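Local coordinates for protein xyloglucan-specific endo-beta-1,4-glucanase BoGH9A (Bacteroides ovatus, PDB 6DHT) that hydrolyses internal 1,4-beta-glucosidic linkages in the backbone of xyloglucan, releasing xyloglucan oligosaccharides, at residues D16-N21 / A93-L98; K31-D36 / T73-S78; E41-W46 / K58-A63; Q53-K58 / F77-T82. All coordinates share one frame; numbering follows the deposited sequence. Where two conformers were deposited one is given.

All four contacts lie in the N-terminal Ig-like domain, two antiparallel sheets packed as a sandwich, away from the catalytic and metal sites. Contact 1 (16-21 to 93-98) spans the others and brings edge strands of the two sheets together. Contact 2 joins neighbouring strands of one sheet, 32-35 and 72-76; contact 3 lies within its span, where the chain crosses from 53-58 to 62-63, and alternates along the chain with contact 4, whose turn after 72-76 packs on the other sheet's edge strand. Centres of contacts 2 and 3 are about 7 Å apart, those of 1 and 4 about 14 Å. Contacts 2 and 4 share Phe77 and Ser78, so pairing and sandwich core meet there.

Contact 1 of 4, residues D16-N21 / A93-L98; sequences DAIRLN and ASVTFL
The backbones of 16-21 and 93-98 come closest at Ile18 and Val95, whose CA atoms are 7.3 Å apart; no hydrogen bond links the two segments, and the contact is carried mainly by apolar side chains. Ile18 and Leu20, on the same side of the 16-21 backbone, both point at the row Ala93, Val95 and Phe97, which alternates along the facing strand. Ile18 divides its two branches. Its CG1 lies anti to the carbonyl carbon (chi1 -53°), and from there CD1 reaches the methyl of Ala93, with Ile18 CD1 at 3.7 Å from Ala93 CB. The other branch meets Val95 tip to tip, Ile18 CG2 being 3.8 Å from Val95 CG2 in the conformer described, one of two modelled for this valine. Leu20 brings a single methyl to the contact: its CD1 touches Val95 CG2 at 4.0 Å and, a little farther along the strand, Phe97 CB at 4.1 Å. Beyond CB the Phe97 ring turns away from Leu20 to meet the ring of Phe77 in the domain interior. On the other side of the backbone, Arg19 NE donates to Asp16 O at 2.9 Å, in the guanidinium plane and nearly straight (167° at the hydrogen), while Arg19 NH1 bonds to Asn478 O of the catalytic region. Strand 18-19 thus faces the sandwich with its aliphatic residues and the hydrolase region with its arginine. Methyls meeting tip to tip join edge strands of two different sheets, as in the core of an Ig-like beta sandwich.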
loop_
_atom_site.group_PDB
_atom_site.type_symbol
_atom_site.label_atom_id
_atom_site.label_comp_id
_atom_site.label_asym_id
_atom_site.label_seq_id
_atom_site.Cartn_x
_atom_site.Cartn_y
_atom_site.Cartn_z
ATOM N N ASP A 16 -19.078 12.331 18.875
ATOM C CA ASP A 16 -17.802 11.613 18.822
ATOM C C ASP A 16 -17.914 10.095 18.905
ATOM O O ASP A 16 -17.035 9.370 18.441
ATOM C CB ASP A 16 -16.961 12.053 20.029
ATOM C CG ASP A 16 -15.564 12.470 19.649
ATOM O OD1 ASP A 16 -15.051 13.429 20.262
ATOM O OD2 ASP A 16 -14.975 11.839 18.742
ATOM N N ALA A 17 -18.970 9.615 19.547
ATOM C CA ALA A 17 -19.103 8.198 19.842
ATOM C C ALA A 17 -19.620 7.440 18.633
ATOM O O ALA A 17 -19.580 6.217 18.614
ATOM C CB ALA A 17 -20.057 8.005 21.035
ATOM N N ILE A 18 -20.177 8.162 17.673
ATOM C CA ILE A 18 -20.732 7.513 16.479
ATOM C C ILE A 18 -19.596 7.241 15.473
ATOM O O ILE A 18 -19.055 8.162 14.882
ATOM C CB ILE A 18 -21.854 8.337 15.811
ATOM C CG1 ILE A 18 -22.926 8.697 16.862
ATOM C CG2 ILE A 18 -22.463 7.559 14.629
ATOM C CD1 ILE A 18 -23.908 9.716 16.396
ATOM N N ARG A 19 -19.250 5.974 15.311
ATOM C CA ARG A 19 -18.089 5.583 14.501
ATOM C C ARG A 19 -18.591 5.083 13.151
ATOM O O ARG A 19 -19.420 4.179 13.058
ATOM C CB ARG A 19 -17.282 4.522 15.251
ATOM C CG ARG A 19 -16.848 4.945 16.657
ATOM C CD ARG A 19 -15.819 6.081 16.616
ATOM N NE ARG A 19 -15.739 6.791 17.892
ATOM C CZ ARG A 19 -14.978 6.420 18.905
ATOM N NH1 ARG A 19 -14.232 5.336 18.854
ATOM N NH2 ARG A 19 -14.997 7.144 20.018
ATOM N N LEU A 20 -18.130 5.728 12.087
ATOM C CA LEU A 20 -18.605 5.358 10.761
ATOM C C LEU A 20 -17.539 5.649 9.710
ATOM O O LEU A 20 -16.546 6.290 9.975
ATOM C CB LEU A 20 -19.906 6.093 10.427
ATOM C CG LEU A 20 -19.824 7.558 9.980
ATOM C CD1 LEU A 20 -21.185 8.071 9.626
ATOM C CD2 LEU A 20 -19.211 8.470 11.064
ATOM N N ASN A 21 -17.793 5.190 8.494
ATOM C CA ASN A 21 -16.992 5.575 7.347
ATOM C C ASN A 21 -17.225 7.058 7.077
ATOM O O ASN A 21 -18.306 7.476 6.670
ATOM C CB ASN A 21 -17.418 4.726 6.162
ATOM C CG ASN A 21 -16.616 5.023 4.910
ATOM O OD1 ASN A 21 -16.271 6.175 4.634
ATOM N ND2 ASN A 21 -16.354 3.985 4.117
ATOM N N ALA A 93 -26.953 12.266 20.237
ATOM C CA ALA A 93 -25.901 12.561 19.274
ATOM C C ALA A 93 -26.375 12.525 17.828
ATOM O O ALA A 93 -27.389 11.917 17.514
ATOM C CB ALA A 93 -24.778 11.582 19.459
ATOM N N SER A 94 -25.627 13.181 16.946
ATOM C CA SER A 94 -25.886 13.044 15.523
ATOM C C SER A 94 -24.633 13.255 14.675
ATOM O O SER A 94 -23.651 13.836 15.120
ATOM C CB SER A 94 -26.982 14.017 15.084
ATOM O OG SER A 94 -26.507 15.350 15.089
ATOM N N VAL A 95 -24.688 12.728 13.454
ATOM C CA VAL A 95 -23.641 12.929 12.458
ATOM C C VAL A 95 -24.322 12.955 11.105
ATOM O O VAL A 95 -25.329 12.288 10.915
ATOM C CB VAL A 95 -22.559 11.816 12.478
ATOM C CG1 VAL A 95 -21.825 11.807 13.800
ATOM C CG2 VAL A 95 -23.156 10.449 12.195
ATOM N N THR A 96 -23.785 13.738 10.172
ATOM C CA THR A 96 -24.297 13.734 8.803
ATOM C C THR A 96 -23.390 12.850 7.959
ATOM O O THR A 96 -22.198 12.744 8.235
ATOM C CB THR A 96 -24.338 15.133 8.167
ATOM O OG1 THR A 96 -23.007 15.629 8.019
ATOM C CG2 THR A 96 -25.144 16.092 9.022
ATOM N N PHE A 97 -23.962 12.229 6.935
ATOM C CA PHE A 97 -23.173 11.391 6.036
ATOM C C PHE A 97 -23.766 11.409 4.644
ATOM O O PHE A 97 -24.904 11.829 4.438
ATOM C CB PHE A 97 -23.108 9.960 6.575
ATOM C CG PHE A 97 -24.432 9.241 6.580
ATOM C CD1 PHE A 97 -24.830 8.494 5.484
ATOM C CD2 PHE A 97 -25.278 9.304 7.677
ATOM C CE1 PHE A 97 -26.047 7.819 5.468
ATOM C CE2 PHE A 97 -26.491 8.633 7.664
ATOM C CZ PHE A 97 -26.878 7.896 6.578
ATOM N N LEU A 98 -22.986 10.934 3.679
ATOM C CA LEU A 98 -23.399 10.917 2.285
ATOM C C LEU A 98 -23.548 9.503 1.790
ATOM O O LEU A 98 -22.758 8.616 2.143
ATOM C CB LEU A 98 -22.363 11.626 1.410
ATOM C CG LEU A 98 -22.103 13.113 1.664
ATOM C CD1 LEU A 98 -21.021 13.623 0.742
ATOM C CD2 LEU A 98 -23.359 13.930 1.464
#

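Contact 2 of 4, residues K31-D36 / T73-S78; sequences KIAVVD and TTLDFS
The Phe77 ring lies beneath the carbonyl of Lys31, whose O stands 3.5 Å above the ring plane and over its centre. The same oxygen accepts the backbone N of Phe77 at 2.9 Å, nearly along the C=O axis, so one residue supplies both the donor and the aromatic face. A first torsion of 45° sets Phe77 CG between its backbone N and carbonyl carbon. Lys31 CB rests on the ring, 3.6 Å from Phe77 CE2, and Ala33 CB comes to its edge. Next to this, Ser78 OG takes the N-H of Lys31 at 2.9 Å in an almost straight bond (170°) and donates to Asp76 OD1 at 2.6 Å; these two bonds hold the hydroxyl. Asp76 OD1 also accepts Ser78 N, forming an Asx turn. The amino group of Lys31 reaches Ser78 O only weakly; Gln29 O and Pro27 O hold it more firmly. Farther along, Ala33 pairs with Leu75 and Val35 with Thr73 through reciprocal backbone bonds, and Val35 CG2 packs on Leu75 CD1 at 3.8 Å. On the face with Ile32 and Val34, Ile32 CG2 meets Thr74 CG2 at 3.8 Å. This is regular antiparallel pairing, finished by an Asx turn, within one sheet of the Ig-like sandwich; Ala33, Leu75 and Phe77 face Leu88 of the other sheet.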
loop_
_atom_site.group_PDB
_atom_site.type_symbol
_atom_site.label_atom_id
_atom_site.label_comp_id
_atom_site.label_asym_id
_atom_site.label_seq_id
_atom_site.Cartn_x
_atom_site.Cartn_y
_atom_site.Cartn_z
ATOM N N LYS A 31 -24.439 -0.508 4.980
ATOM C CA LYS A 31 -24.258 0.779 5.650
ATOM C C LYS A 31 -24.409 0.632 7.145
ATOM O O LYS A 31 -25.525 0.531 7.665
ATOM C CB LYS A 31 -25.238 1.827 5.099
ATOM C CG LYS A 31 -25.174 1.918 3.594
ATOM C CD LYS A 31 -26.098 2.977 2.977
ATOM C CE LYS A 31 -26.131 2.870 1.476
ATOM N NZ LYS A 31 -26.774 1.583 1.075
ATOM N N ILE A 32 -23.282 0.607 7.831
ATOM C CA ILE A 32 -23.230 0.338 9.250
ATOM C C ILE A 32 -22.383 1.360 9.984
ATOM O O ILE A 32 -21.279 1.720 9.553
ATOM C CB ILE A 32 -22.759 -1.104 9.528
ATOM C CG1 ILE A 32 -23.890 -2.069 9.121
ATOM C CG2 ILE A 32 -22.348 -1.285 11.020
ATOM C CD1 ILE A 32 -23.623 -3.497 9.345
ATOM N N ALA A 33 -22.930 1.861 11.096
ATOM C CA ALA A 33 -22.196 2.697 12.017
ATOM C C ALA A 33 -22.170 1.971 13.350
ATOM O O ALA A 33 -22.998 1.098 13.574
ATOM C CB ALA A 33 -22.881 4.059 12.162
ATOM N N VAL A 34 -21.189 2.278 14.181
ATOM C CA VAL A 34 -21.061 1.644 15.485
ATOM C C VAL A 34 -20.902 2.715 16.545
ATOM O O VAL A 34 -20.024 3.575 16.454
ATOM C CB VAL A 34 -19.865 0.699 15.534
ATOM C CG1 VAL A 34 -19.657 0.176 16.947
ATOM C CG2 VAL A 34 -20.083 -0.456 14.573
ATOM N N VAL A 35 -21.747 2.657 17.573
ATOM C CA VAL A 35 -21.579 3.548 18.704
ATOM C C VAL A 35 -20.524 2.926 19.614
ATOM O O VAL A 35 -20.648 1.768 20.007
ATOM C CB VAL A 35 -22.897 3.729 19.446
ATOM C CG1 VAL A 35 -22.707 4.727 20.563
ATOM C CG2 VAL A 35 -23.995 4.205 18.534
ATOM N N ASP A 36 -19.479 3.679 19.931
ATOM C CA ASP A 36 -18.301 3.138 20.594
ATOM C C ASP A 36 -18.535 2.751 22.057
ATOM O O ASP A 36 -17.800 1.926 22.599
ATOM C CB ASP A 36 -17.152 4.151 20.526
ATOM C CG ASP A 36 -15.842 3.609 21.075
ATOM O OD1 ASP A 36 -15.397 2.527 20.643
ATOM O OD2 ASP A 36 -15.226 4.275 21.935
ATOM N N THR A 73 -22.434 -0.719 19.864
ATOM C CA THR A 73 -23.762 -0.984 19.324
ATOM C C THR A 73 -23.769 -0.777 17.811
ATOM O O THR A 73 -23.396 0.282 17.321
ATOM C CB THR A 73 -24.824 -0.062 19.976
ATOM O OG1 THR A 73 -24.720 -0.171 21.399
ATOM C CG2 THR A 73 -26.233 -0.421 19.526
ATOM N N THR A 74 -24.234 -1.788 17.091
ATOM C CA THR A 74 -24.290 -1.741 15.639
ATOM C C THR A 74 -25.583 -1.113 15.151
ATOM O O THR A 74 -26.683 -1.492 15.583
ATOM C CB THR A 74 -24.123 -3.155 15.101
ATOM O OG1 THR A 74 -22.803 -3.606 15.420
ATOM C CG2 THR A 74 -24.356 -3.221 13.583
ATOM N N LEU A 75 -25.439 -0.148 14.251
ATOM C CA LEU A 75 -26.545 0.534 13.615
ATOM C C LEU A 75 -26.526 0.216 12.126
ATOM O O LEU A 75 -25.644 0.698 11.417
ATOM C CB LEU A 75 -26.384 2.037 13.810
ATOM C CG LEU A 75 -25.967 2.486 15.210
ATOM C CD1 LEU A 75 -25.876 4.000 15.260
ATOM C CD2 LEU A 75 -26.948 1.981 16.313
ATOM N N ASP A 76 -27.478 -0.582 11.658
ATOM C CA ASP A 76 -27.512 -1.047 10.265
ATOM C C ASP A 76 -28.652 -0.381 9.494
ATOM O O ASP A 76 -29.830 -0.713 9.700
ATOM C CB ASP A 76 -27.671 -2.571 10.240
ATOM C CG ASP A 76 -27.511 -3.164 8.835
ATOM O OD1 ASP A 76 -27.605 -2.426 7.822
ATOM O OD2 ASP A 76 -27.349 -4.397 8.745
ATOM N N PHE A 77 -28.298 0.549 8.610
ATOM C CA PHE A 77 -29.246 1.266 7.764
ATOM C C PHE A 77 -28.965 0.999 6.274
ATOM O O PHE A 77 -29.205 1.842 5.395
ATOM C CB PHE A 77 -29.217 2.764 8.082
ATOM C CG PHE A 77 -27.840 3.338 8.210
ATOM C CD1 PHE A 77 -27.130 3.203 9.379
ATOM C CD2 PHE A 77 -27.261 4.044 7.161
ATOM C CE1 PHE A 77 -25.833 3.730 9.501
ATOM C CE2 PHE A 77 -25.972 4.582 7.282
ATOM C CZ PHE A 77 -25.262 4.422 8.458
ATOM N N SER A 78 -28.486 -0.214 6.002
ATOM C CA SER A 78 -28.161 -0.649 4.638
ATOM C C SER A 78 -29.306 -0.467 3.642
ATOM O O SER A 78 -29.085 -0.238 2.456
ATOM C CB SER A 78 -27.726 -2.126 4.653
ATOM O OG SER A 78 -26.582 -2.337 5.445
#

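Contact 3 of 4, residues E41-W46 / K58-A63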
loop_
_atom_site.group_PDB
_atom_site.type_symbol
_atom_site.label_atom_id
_atom_site.label_comp_id
_atom_site.label_asym_id
_atom_site.label_seq_id
_atom_site.Cartn_x
_atom_site.Cartn_y
_atom_site.Cartn_z
ATOM N N GLU A 41 -30.720 2.227 22.255
ATOM C CA GLU A 41 -31.820 1.317 21.971
ATOM C C GLU A 41 -32.425 1.535 20.595
ATOM O O GLU A 41 -33.109 0.658 20.064
ATOM C CB GLU A 41 -32.898 1.459 23.050
ATOM C CG GLU A 41 -32.408 1.027 24.425
ATOM C CD GLU A 41 -33.451 1.188 25.514
ATOM O OE1 GLU A 41 -34.585 1.621 25.210
ATOM O OE2 GLU A 41 -33.131 0.876 26.680
ATOM N N GLU A 42 -32.159 2.697 20.014
ATOM C CA GLU A 42 -32.830 3.111 18.793
ATOM C C GLU A 42 -32.004 4.149 18.023
ATOM O O GLU A 42 -31.327 4.966 18.625
ATOM C CB GLU A 42 -34.166 3.712 19.203
ATOM C CG GLU A 42 -35.025 4.226 18.100
ATOM C CD GLU A 42 -36.337 4.761 18.642
ATOM O OE1 GLU A 42 -36.985 4.036 19.426
ATOM O OE2 GLU A 42 -36.707 5.905 18.303
ATOM N N PHE A 43 -32.066 4.115 16.691
ATOM C CA PHE A 43 -31.528 5.208 15.886
ATOM C C PHE A 43 -32.448 5.538 14.735
ATOM O O PHE A 43 -33.303 4.729 14.360
ATOM C CB PHE A 43 -30.111 4.888 15.365
ATOM C CG PHE A 43 -30.072 3.896 14.228
ATOM C CD1 PHE A 43 -30.085 2.533 14.474
ATOM C CD2 PHE A 43 -30.015 4.340 12.920
ATOM C CE1 PHE A 43 -30.051 1.623 13.421
ATOM C CE2 PHE A 43 -29.966 3.440 11.866
ATOM C CZ PHE A 43 -29.989 2.087 12.121
ATOM N N VAL A 44 -32.272 6.736 14.182
ATOM C CA VAL A 44 -33.105 7.225 13.087
ATOM C C VAL A 44 -32.226 7.883 12.021
ATOM O O VAL A 44 -31.262 8.574 12.339
ATOM C CB VAL A 44 -34.162 8.246 13.591
ATOM C CG1 VAL A 44 -35.053 8.703 12.467
ATOM C CG2 VAL A 44 -34.992 7.626 14.696
ATOM N N ILE A 45 -32.567 7.645 10.760
ATOM C CA ILE A 45 -31.948 8.358 9.658
ATOM C C ILE A 45 -32.945 9.368 9.097
ATOM O O ILE A 45 -34.094 9.013 8.801
ATOM C CB ILE A 45 -31.534 7.382 8.528
ATOM C CG1 ILE A 45 -30.659 6.239 9.091
ATOM C CG2 ILE A 45 -30.860 8.130 7.379
ATOM C CD1 ILE A 45 -29.368 6.664 9.720
ATOM N N TRP A 46 -32.494 10.616 8.961
ATOM C CA TRP A 46 -33.279 11.691 8.351
ATOM C C TRP A 46 -32.652 12.211 7.068
ATOM O O TRP A 46 -31.434 12.306 6.973
ATOM C CB TRP A 46 -33.351 12.873 9.322
ATOM C CG TRP A 46 -33.970 12.550 10.630
ATOM C CD1 TRP A 46 -33.330 12.194 11.775
ATOM C CD2 TRP A 46 -35.368 12.548 10.929
ATOM N NE1 TRP A 46 -34.248 11.973 12.777
ATOM C CE2 TRP A 46 -35.506 12.174 12.275
ATOM C CE3 TRP A 46 -36.514 12.803 10.178
ATOM C CZ2 TRP A 46 -36.749 12.064 12.897
ATOM C CZ3 TRP A 46 -37.747 12.698 10.798
ATOM C CH2 TRP A 46 -37.851 12.328 12.141
ATOM N N LYS A 58 -34.252 -0.474 15.397
ATOM C CA LYS A 58 -34.413 -0.898 16.788
ATOM C C LYS A 58 -33.857 -2.313 16.971
ATOM O O LYS A 58 -33.353 -2.912 16.022
ATOM C CB LYS A 58 -35.900 -0.859 17.163
ATOM C CG LYS A 58 -36.573 0.481 16.900
ATOM C CD LYS A 58 -38.054 0.458 17.281
ATOM C CE LYS A 58 -38.630 1.864 17.358
ATOM N NZ LYS A 58 -40.098 1.859 17.645
ATOM N N SER A 59 -33.942 -2.848 18.187
ATOM C CA SER A 59 -33.468 -4.208 18.481
ATOM C C SER A 59 -32.031 -4.377 18.038
ATOM O O SER A 59 -31.695 -5.281 17.260
ATOM C CB SER A 59 -34.331 -5.262 17.809
ATOM O OG SER A 59 -35.657 -5.172 18.273
ATOM N N LEU A 60 -31.191 -3.501 18.562
ATOM C CA LEU A 60 -29.826 -3.373 18.077
ATOM C C LEU A 60 -28.881 -4.381 18.702
ATOM O O LEU A 60 -28.943 -4.670 19.898
ATOM C CB LEU A 60 -29.315 -1.961 18.334
ATOM C CG LEU A 60 -30.226 -0.837 17.848
ATOM C CD1 LEU A 60 -29.683 0.464 18.371
ATOM C CD2 LEU A 60 -30.347 -0.822 16.329
ATOM N N TYR A 61 -27.984 -4.902 17.868
ATOM C CA TYR A 61 -26.941 -5.815 18.307
ATOM C C TYR A 61 -25.840 -5.069 19.022
ATOM O O TYR A 61 -25.456 -3.969 18.616
ATOM C CB TYR A 61 -26.335 -6.530 17.087
ATOM C CG TYR A 61 -25.175 -7.438 17.417
ATOM C CD1 TYR A 61 -25.391 -8.705 17.935
ATOM C CD2 TYR A 61 -23.858 -7.039 17.191
ATOM C CE1 TYR A 61 -24.341 -9.545 18.246
ATOM C CE2 TYR A 61 -22.797 -7.873 17.504
ATOM C CZ TYR A 61 -23.044 -9.133 18.015
ATOM O OH TYR A 61 -22.004 -9.979 18.331
ATOM N N THR A 62 -25.326 -5.675 20.088
ATOM C CA THR A 62 -24.199 -5.118 20.820
ATOM C C THR A 62 -23.160 -6.202 21.027
ATOM O O THR A 62 -23.487 -7.386 21.021
ATOM C CB THR A 62 -24.604 -4.550 22.200
ATOM O OG1 THR A 62 -25.091 -5.617 23.026
ATOM C CG2 THR A 62 -25.669 -3.502 22.046
ATOM N N ALA A 63 -21.910 -5.789 21.210
ATOM C CA ALA A 63 -20.819 -6.708 21.444
ATOM C C ALA A 63 -19.683 -5.992 22.133
ATOM O O ALA A 63 -19.620 -4.763 22.137
ATOM C CB ALA A 63 -20.325 -7.293 20.126
HETATM O O HOH W 1 -32.100 -1.874 20.770
#
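One ordered water joins the two segments, donating to Glu41 O at 2.8 Å and accepting from Leu60 N at 2.9 Å. It bridges backbone atoms where the Ig-like sandwich changes sheet: strand 42-47 belongs to one sheet, while the chain passes from strand 53-58 of that sheet by way of Ser59 and Leu60 to strand 62-63 at the edge of the other. No direct hydrogen bond spans the contact, so the water does the work of a backbone link at this surface position. Close by, Leu60 turns inward, its CG anti to the carbonyl carbon (chi1 -51°), and its two methyls take different partners. Leu60 CD1 lies against the peptide between Glu41 and Glu42, 3.7 Å from Glu42 N, while the other methyl goes to the aromatic ring of Phe43. This leucine also touches Thr73 and Leu75 of strand 72-76 and so helps join the crossover to both sheets. Outside, the extended side chains of Glu42 and Lys58 run side by side and point the same way. Glu42 OE1 lies 3.4 Å from Lys58 CE but 4.2 Å from Lys58 NZ, beyond a salt bridge; the opposite charges probably give a modest attraction there. Farther on, Tyr61 OH bonds to Gln421 O, tying this part of the domain to the hydrolase region. In the interior, the Phe43 ring receives two methyls at its edge, both near its plane: Ile45 CD1 and Leu60 CD2, the latter 3.8 Å from Phe43 CE1.

Contact 4 of 4, residues Q53-K58 / F77-T82; sequences QVFVGK and FSAVTT
A classic beta bulge in the edge strand of the Ig-like sandwich packs here against a beta turn: Val54 and Phe55 both face Ile45 of strand 42-47, and both meet residues 77-80. Because of the bulge, the two successive side chains both point at the turn, where in a regular strand they would alternate. The turn is type I, closed by Val80 N donating to Phe77 O at 3.0 Å. Phe55 carries most of the contact. Its CG lies anti to the backbone N (chi1 -174°), and the ring spreads over the start of the turn. Phe77 CA stands over the ring face, 4.2 Å from the centroid of Phe55 and 17° off the ring normal, in a CH-pi contact; Phe77 CB lies over the same ring, at 4.0 Å from Phe55 CD2. Ala79 adds its methyl obliquely, on the same side of the ring plane as Phe77, with Ala79 CB 4.2 Å from Phe55 CE1. Val54 and Val80 cross at about a right angle, and both also touch Tyr86 of strand 84-90, whose hydroxyl is bonded to Thr82 O. The contact is wholly apolar across the segments, and it joins the edge strand to the turn that follows strand 72-76 of the other sheet. Val80 CG2 touches both bulge residues at once, 3.7 Å from Val54 CG1 and 3.7 Å from Phe55 CB.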
loop_
_atom_site.group_PDB
_atom_site.type_symbol
_atom_site.label_atom_id
_atom_site.label_comp_id
_atom_site.label_asym_id
_atom_site.label_seq_id
_atom_site.Cartn_x
_atom_site.Cartn_y
_atom_site.Cartn_z
ATOM N N GLN A 53 -38.222 11.620 7.559
ATOM C CA GLN A 53 -37.752 10.395 8.179
ATOM C C GLN A 53 -37.568 9.340 7.091
ATOM O O GLN A 53 -38.446 9.148 6.237
ATOM C CB GLN A 53 -38.741 9.893 9.221
ATOM C CG GLN A 53 -38.155 8.839 10.103
ATOM C CD GLN A 53 -39.199 8.145 10.928
ATOM O OE1 GLN A 53 -39.814 7.177 10.480
ATOM N NE2 GLN A 53 -39.393 8.617 12.148
ATOM N N VAL A 54 -36.420 8.663 7.119
ATOM C CA VAL A 54 -36.040 7.760 6.038
ATOM C C VAL A 54 -35.919 6.312 6.526
ATOM O O VAL A 54 -36.171 5.369 5.768
ATOM C CB VAL A 54 -34.725 8.266 5.380
ATOM C CG1 VAL A 54 -34.055 7.184 4.577
ATOM C CG2 VAL A 54 -35.025 9.461 4.490
ATOM N N PHE A 55 -35.541 6.145 7.785
ATOM C CA PHE A 55 -35.293 4.830 8.363
ATOM C C PHE A 55 -35.263 4.907 9.888
ATOM O O PHE A 55 -34.763 5.868 10.458
ATOM C CB PHE A 55 -33.935 4.288 7.863
ATOM C CG PHE A 55 -33.650 2.867 8.286
ATOM C CD1 PHE A 55 -34.035 1.806 7.485
ATOM C CD2 PHE A 55 -32.984 2.593 9.460
ATOM C CE1 PHE A 55 -33.777 0.503 7.868
ATOM C CE2 PHE A 55 -32.736 1.283 9.844
ATOM C CZ PHE A 55 -33.124 0.248 9.037
ATOM N N VAL A 56 -35.803 3.879 10.534
ATOM C CA VAL A 56 -35.727 3.739 11.973
ATOM C C VAL A 56 -35.244 2.336 12.294
ATOM O O VAL A 56 -35.782 1.359 11.782
ATOM C CB VAL A 56 -37.114 3.967 12.664
ATOM C CG1 VAL A 56 -36.992 3.763 14.156
ATOM C CG2 VAL A 56 -37.630 5.365 12.350
ATOM N N GLY A 57 -34.233 2.251 13.140
ATOM C CA GLY A 57 -33.679 0.983 13.569
ATOM C C GLY A 57 -33.818 0.734 15.060
ATOM O O GLY A 57 -33.495 1.590 15.881
ATOM N N LYS A 58 -34.252 -0.474 15.397
ATOM C CA LYS A 58 -34.413 -0.898 16.788
ATOM C C LYS A 58 -33.857 -2.313 16.971
ATOM O O LYS A 58 -33.353 -2.912 16.022
ATOM C CB LYS A 58 -35.900 -0.859 17.163
ATOM C CG LYS A 58 -36.573 0.481 16.900
ATOM C CD LYS A 58 -38.054 0.458 17.281
ATOM C CE LYS A 58 -38.630 1.864 17.358
ATOM N NZ LYS A 58 -40.098 1.859 17.645
ATOM N N PHE A 77 -28.298 0.549 8.610
ATOM C CA PHE A 77 -29.246 1.266 7.764
ATOM C C PHE A 77 -28.965 0.999 6.274
ATOM O O PHE A 77 -29.205 1.842 5.395
ATOM C CB PHE A 77 -29.217 2.764 8.082
ATOM C CG PHE A 77 -27.840 3.338 8.210
ATOM C CD1 PHE A 77 -27.130 3.203 9.379
ATOM C CD2 PHE A 77 -27.261 4.044 7.161
ATOM C CE1 PHE A 77 -25.833 3.730 9.501
ATOM C CE2 PHE A 77 -25.972 4.582 7.282
ATOM C CZ PHE A 77 -25.262 4.422 8.458
ATOM N N SER A 78 -28.486 -0.214 6.002
ATOM C CA SER A 78 -28.161 -0.649 4.638
ATOM C C SER A 78 -29.306 -0.467 3.642
ATOM O O SER A 78 -29.085 -0.238 2.456
ATOM C CB SER A 78 -27.726 -2.126 4.653
ATOM O OG SER A 78 -26.582 -2.337 5.445
ATOM N N ALA A 79 -30.547 -0.546 4.130
ATOM C CA ALA A 79 -31.713 -0.444 3.261
ATOM C C ALA A 79 -31.892 0.946 2.674
ATOM O O ALA A 79 -32.611 1.123 1.706
ATOM C CB ALA A 79 -32.961 -0.857 4.025
ATOM N N VAL A 80 -31.218 1.945 3.235
ATOM C CA VAL A 80 -31.288 3.274 2.638
ATOM C C VAL A 80 -30.358 3.271 1.434
ATOM O O VAL A 80 -29.142 3.108 1.595
ATOM C CB VAL A 80 -30.874 4.378 3.614
ATOM C CG1 VAL A 80 -30.980 5.726 2.947
ATOM C CG2 VAL A 80 -31.737 4.350 4.891
ATOM N N THR A 81 -30.912 3.427 0.237
ATOM C CA THR A 81 -30.117 3.297 -0.990
ATOM C C THR A 81 -30.169 4.527 -1.898
ATOM O O THR A 81 -29.461 4.592 -2.894
ATOM C CB THR A 81 -30.542 2.066 -1.794
ATOM O OG1 THR A 81 -31.924 2.201 -2.150
ATOM C CG2 THR A 81 -30.359 0.791 -0.993
ATOM N N THR A 82 -31.003 5.510 -1.565
ATOM C CA THR A 82 -31.101 6.702 -2.393
ATOM C C THR A 82 -29.915 7.646 -2.157
ATOM O O THR A 82 -29.662 8.040 -1.013
ATOM C CB THR A 82 -32.432 7.448 -2.139
ATOM O OG1 THR A 82 -33.518 6.574 -2.459
ATOM C CG2 THR A 82 -32.527 8.679 -3.011
#